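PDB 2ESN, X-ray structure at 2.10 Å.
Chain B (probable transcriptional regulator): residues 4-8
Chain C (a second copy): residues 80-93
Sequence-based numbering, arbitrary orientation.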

# COMPACT_ATOMS: atom_id res chain seq x y z
N HIS B 4 -12.32 -29.54 -9.48
CA HIS B 4 -11.51 -30.05 -8.33
C HIS B 4 -12.06 -31.39 -7.79
O HIS B 4 -13.29 -31.58 -7.71
CB HIS B 4 -11.45 -29.00 -7.21
CG HIS B 4 -10.11 -28.88 -6.54
ND1 HIS B 4 -9.36 -27.73 -6.57
CD2 HIS B 4 -9.39 -29.79 -5.83
CE1 HIS B 4 -8.23 -27.92 -5.91
NE2 HIS B 4 -8.22 -29.16 -5.46
N PRO B 5 -11.17 -32.33 -7.44
CA PRO B 5 -11.61 -33.53 -6.71
C PRO B 5 -11.81 -33.31 -5.20
O PRO B 5 -12.33 -34.20 -4.49
CB PRO B 5 -10.47 -34.52 -6.95
CG PRO B 5 -9.24 -33.65 -7.04
CD PRO B 5 -9.71 -32.38 -7.73
N LEU B 6 -11.35 -32.18 -4.68
CA LEU B 6 -11.53 -31.92 -3.25
C LEU B 6 -12.94 -31.41 -2.94
O LEU B 6 -13.50 -31.75 -1.90
CB LEU B 6 -10.44 -31.00 -2.70
CG LEU B 6 -10.42 -30.74 -1.18
CD1 LEU B 6 -10.35 -32.01 -0.32
CD2 LEU B 6 -9.27 -29.86 -0.88
N LEU B 7 -13.53 -30.65 -3.87
CA LEU B 7 -14.88 -30.08 -3.68
C LEU B 7 -15.96 -31.13 -3.55
O LEU B 7 -16.99 -30.94 -2.88
CB LEU B 7 -15.25 -29.12 -4.80
CG LEU B 7 -14.48 -27.80 -4.81
CD1 LEU B 7 -15.14 -26.77 -5.74
CD2 LEU B 7 -14.34 -27.27 -3.39
N ARG B 8 -15.68 -32.26 -4.19
CA ARG B 8 -16.60 -33.36 -4.28
C ARG B 8 -16.52 -34.21 -3.02
O ARG B 8 -17.51 -34.83 -2.61
CB ARG B 8 -16.28 -34.16 -5.57
CG ARG B 8 -17.38 -35.11 -6.13
CD ARG B 8 -18.89 -34.68 -5.95
NE ARG B 8 -19.56 -35.31 -4.79
CZ ARG B 8 -19.57 -36.63 -4.52
NH1 ARG B 8 -20.21 -37.07 -3.45
NH2 ARG B 8 -18.93 -37.51 -5.30
N ALA C 80 -18.46 -18.77 -7.25
CA ALA C 80 -18.15 -19.23 -5.91
C ALA C 80 -17.26 -20.47 -5.99
O ALA C 80 -16.17 -20.56 -5.34
CB ALA C 80 -19.50 -19.48 -5.16
N LEU C 81 -17.67 -21.41 -6.84
CA LEU C 81 -16.93 -22.67 -7.03
C LEU C 81 -15.55 -22.41 -7.65
O LEU C 81 -14.57 -23.10 -7.34
CB LEU C 81 -17.71 -23.62 -7.90
CG LEU C 81 -18.94 -24.22 -7.23
CD1 LEU C 81 -19.55 -25.32 -8.04
CD2 LEU C 81 -18.59 -24.74 -5.84
N ARG C 82 -15.48 -21.40 -8.52
CA ARG C 82 -14.19 -21.07 -9.11
C ARG C 82 -13.25 -20.54 -8.05
O ARG C 82 -12.12 -20.98 -7.98
CB ARG C 82 -14.33 -20.03 -10.22
CG ARG C 82 -13.02 -19.78 -10.96
CD ARG C 82 -13.28 -18.76 -12.10
NE ARG C 82 -13.83 -17.48 -11.65
CZ ARG C 82 -15.05 -17.01 -11.97
NH1 ARG C 82 -15.44 -15.81 -11.51
NH2 ARG C 82 -15.87 -17.74 -12.76
N ALA C 83 -13.73 -19.65 -7.19
CA ALA C 83 -12.89 -19.11 -6.09
C ALA C 83 -12.41 -20.22 -5.13
O ALA C 83 -11.21 -20.31 -4.78
CB ALA C 83 -13.61 -18.00 -5.35
N LEU C 84 -13.33 -21.10 -4.75
CA LEU C 84 -12.97 -22.25 -3.93
C LEU C 84 -11.92 -23.13 -4.54
O LEU C 84 -10.94 -23.52 -3.86
CB LEU C 84 -14.17 -23.13 -3.64
CG LEU C 84 -15.02 -22.72 -2.47
CD1 LEU C 84 -16.08 -23.83 -2.28
CD2 LEU C 84 -14.11 -22.49 -1.21
N GLY C 85 -12.14 -23.54 -5.79
CA GLY C 85 -11.18 -24.42 -6.45
C GLY C 85 -9.76 -23.86 -6.50
O GLY C 85 -8.80 -24.60 -6.38
N GLU C 86 -9.64 -22.55 -6.67
CA GLU C 86 -8.37 -21.86 -6.79
C GLU C 86 -7.65 -21.82 -5.46
O GLU C 86 -6.42 -21.94 -5.41
CB GLU C 86 -8.60 -20.43 -7.26
CG GLU C 86 -9.22 -20.32 -8.69
CD GLU C 86 -9.60 -18.88 -9.08
OE1 GLU C 86 -9.78 -18.61 -10.31
OE2 GLU C 86 -9.72 -18.01 -8.15
N GLY C 87 -8.40 -21.61 -4.38
CA GLY C 87 -7.82 -21.59 -3.06
C GLY C 87 -7.45 -22.98 -2.64
O GLY C 87 -6.55 -23.17 -1.83
N LEU C 88 -8.13 -23.97 -3.19
CA LEU C 88 -7.88 -25.33 -2.82
C LEU C 88 -6.84 -26.04 -3.71
O LEU C 88 -6.53 -27.21 -3.47
CB LEU C 88 -9.19 -26.11 -2.82
CG LEU C 88 -10.21 -25.87 -1.72
CD1 LEU C 88 -11.40 -26.76 -1.96
CD2 LEU C 88 -9.56 -26.20 -0.40
N GLU C 89 -6.31 -25.34 -4.72
CA GLU C 89 -5.31 -25.92 -5.65
C GLU C 89 -4.08 -26.40 -4.86
O GLU C 89 -3.52 -27.46 -5.14
CB GLU C 89 -4.87 -24.90 -6.70
CG GLU C 89 -5.88 -24.69 -7.84
CD GLU C 89 -6.29 -25.98 -8.52
OE1 GLU C 89 -5.43 -26.72 -9.02
OE2 GLU C 89 -7.49 -26.29 -8.54
N GLU C 90 -3.72 -25.59 -3.87
CA GLU C 90 -2.85 -25.95 -2.76
C GLU C 90 -2.98 -27.42 -2.35
O GLU C 90 -2.02 -28.04 -1.97
CB GLU C 90 -3.22 -25.03 -1.56
CG GLU C 90 -2.06 -24.43 -0.75
CD GLU C 90 -0.92 -25.42 -0.49
OE1 GLU C 90 -0.89 -26.02 0.61
OE2 GLU C 90 -0.06 -25.57 -1.41
N TRP C 91 -4.19 -27.97 -2.43
CA TRP C 91 -4.44 -29.35 -2.05
C TRP C 91 -4.41 -30.33 -3.25
O TRP C 91 -4.45 -31.53 -3.07
CB TRP C 91 -5.79 -29.44 -1.32
CG TRP C 91 -5.71 -29.02 0.14
CD1 TRP C 91 -5.58 -29.85 1.24
CD2 TRP C 91 -5.70 -27.67 0.65
NE1 TRP C 91 -5.50 -29.10 2.39
CE2 TRP C 91 -5.57 -27.76 2.07
CE3 TRP C 91 -5.77 -26.40 0.06
CZ2 TRP C 91 -5.54 -26.62 2.90
CZ3 TRP C 91 -5.75 -25.25 0.90
CH2 TRP C 91 -5.63 -25.38 2.30
N ARG C 92 -4.37 -29.81 -4.48
CA ARG C 92 -4.26 -30.71 -5.68
C ARG C 92 -2.93 -31.48 -5.63
O ARG C 92 -1.88 -30.87 -5.43
CB ARG C 92 -4.37 -29.92 -6.97
CG ARG C 92 -4.51 -30.82 -8.21
CD ARG C 92 -4.38 -30.01 -9.50
NE ARG C 92 -5.51 -29.11 -9.70
CZ ARG C 92 -6.74 -29.51 -10.06
NH1 ARG C 92 -7.01 -30.81 -10.26
NH2 ARG C 92 -7.70 -28.60 -10.21
N PRO C 93 -2.97 -32.82 -5.70
CA PRO C 93 -1.71 -33.61 -5.73
C PRO C 93 -0.85 -33.17 -6.93
O PRO C 93 -1.39 -32.99 -8.03
CB PRO C 93 -2.19 -35.05 -5.93
CG PRO C 93 -3.57 -35.08 -5.30
CD PRO C 93 -4.16 -33.70 -5.72

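How do the two backbones meet? Chain C enters as a helix that includes residues 80 to 87, held by backbone hydrogen bonds such as Leu C84 N to Ala C80 O (3.0 Å) and Gly C85 N to Leu C81 O (2.9 Å), and its backbone continues to Pro C93. The short chain B stretch begins close to this helix: the CA atoms of His B4 and Gly C85 are 5.9 Å apart, and those of Leu B6 and Leu C88 are 7.5 Å apart. Gly C85 has no side chain, and its backbone lies close to chain B: Gly C85 O is 3.2 Å from His B4 ND1 and Gly C85 N is 4.4 Å from Leu B7 CD1. Together the stretches bury 476 Å² of surface, counting both sides.

What fills the apolar part of the contact? Leu B6 and Leu B7 both direct their CA-to-CB bonds toward chain C, and both are buried. Leu B7, with chi1 in m and chi2 in t, places CD2 3.3 Å from Leu C88 CD1 and 4.0 Å from Leu C84 CD1, while its CD1 lies 4.0 Å from Leu C81 CD2. The three chain C leucines line one side of the end of this branched side chain, a shape that can touch several neighbours at once. Leu B6, with chi1 in t, brings CD2 within 3.7 Å of Leu C88 CD2 and 3.5 Å of Trp C91 CB. Leu C88 therefore touches both chain B leucines, whereas the indole of Trp C91 leads away and its NE1 is hydrogen-bonded elsewhere in the structure.

What does His B4 contribute? It has the largest covered area of any residue here, 107 Å². Its CA-to-CB bond points sideways, but the imidazole reaches chain C, where ND1 donates a weak hydrogen bond to Gly C85 O at 3.2 Å, an oxygen lying at the ring's edge. This is the one hydrogen bond between the stretches, and its N-H...acceptor angle of 125° is far from straight. His B4 CE1 also comes within 3.1 Å of Leu C88 O.

How is the arginine held against the histidine? The guanidinium of Arg C92 lies flat on His B4, with centres 4.7 Å apart and planes at 27°, and with Arg C92 NH2 over one face of the imidazole; flat groups suit such a stack, and His B4 is partly exposed and Arg C92 exposed. A salt bridge within chain C steadies it: Arg C92 NE lies a very short 2.5 Å from Glu C89 OE1, and NH2 donates to Glu C89 OE2 at 2.9 Å. Beside the stack, Pro B5 CD packs 4.0 Å from Arg C92 NH1.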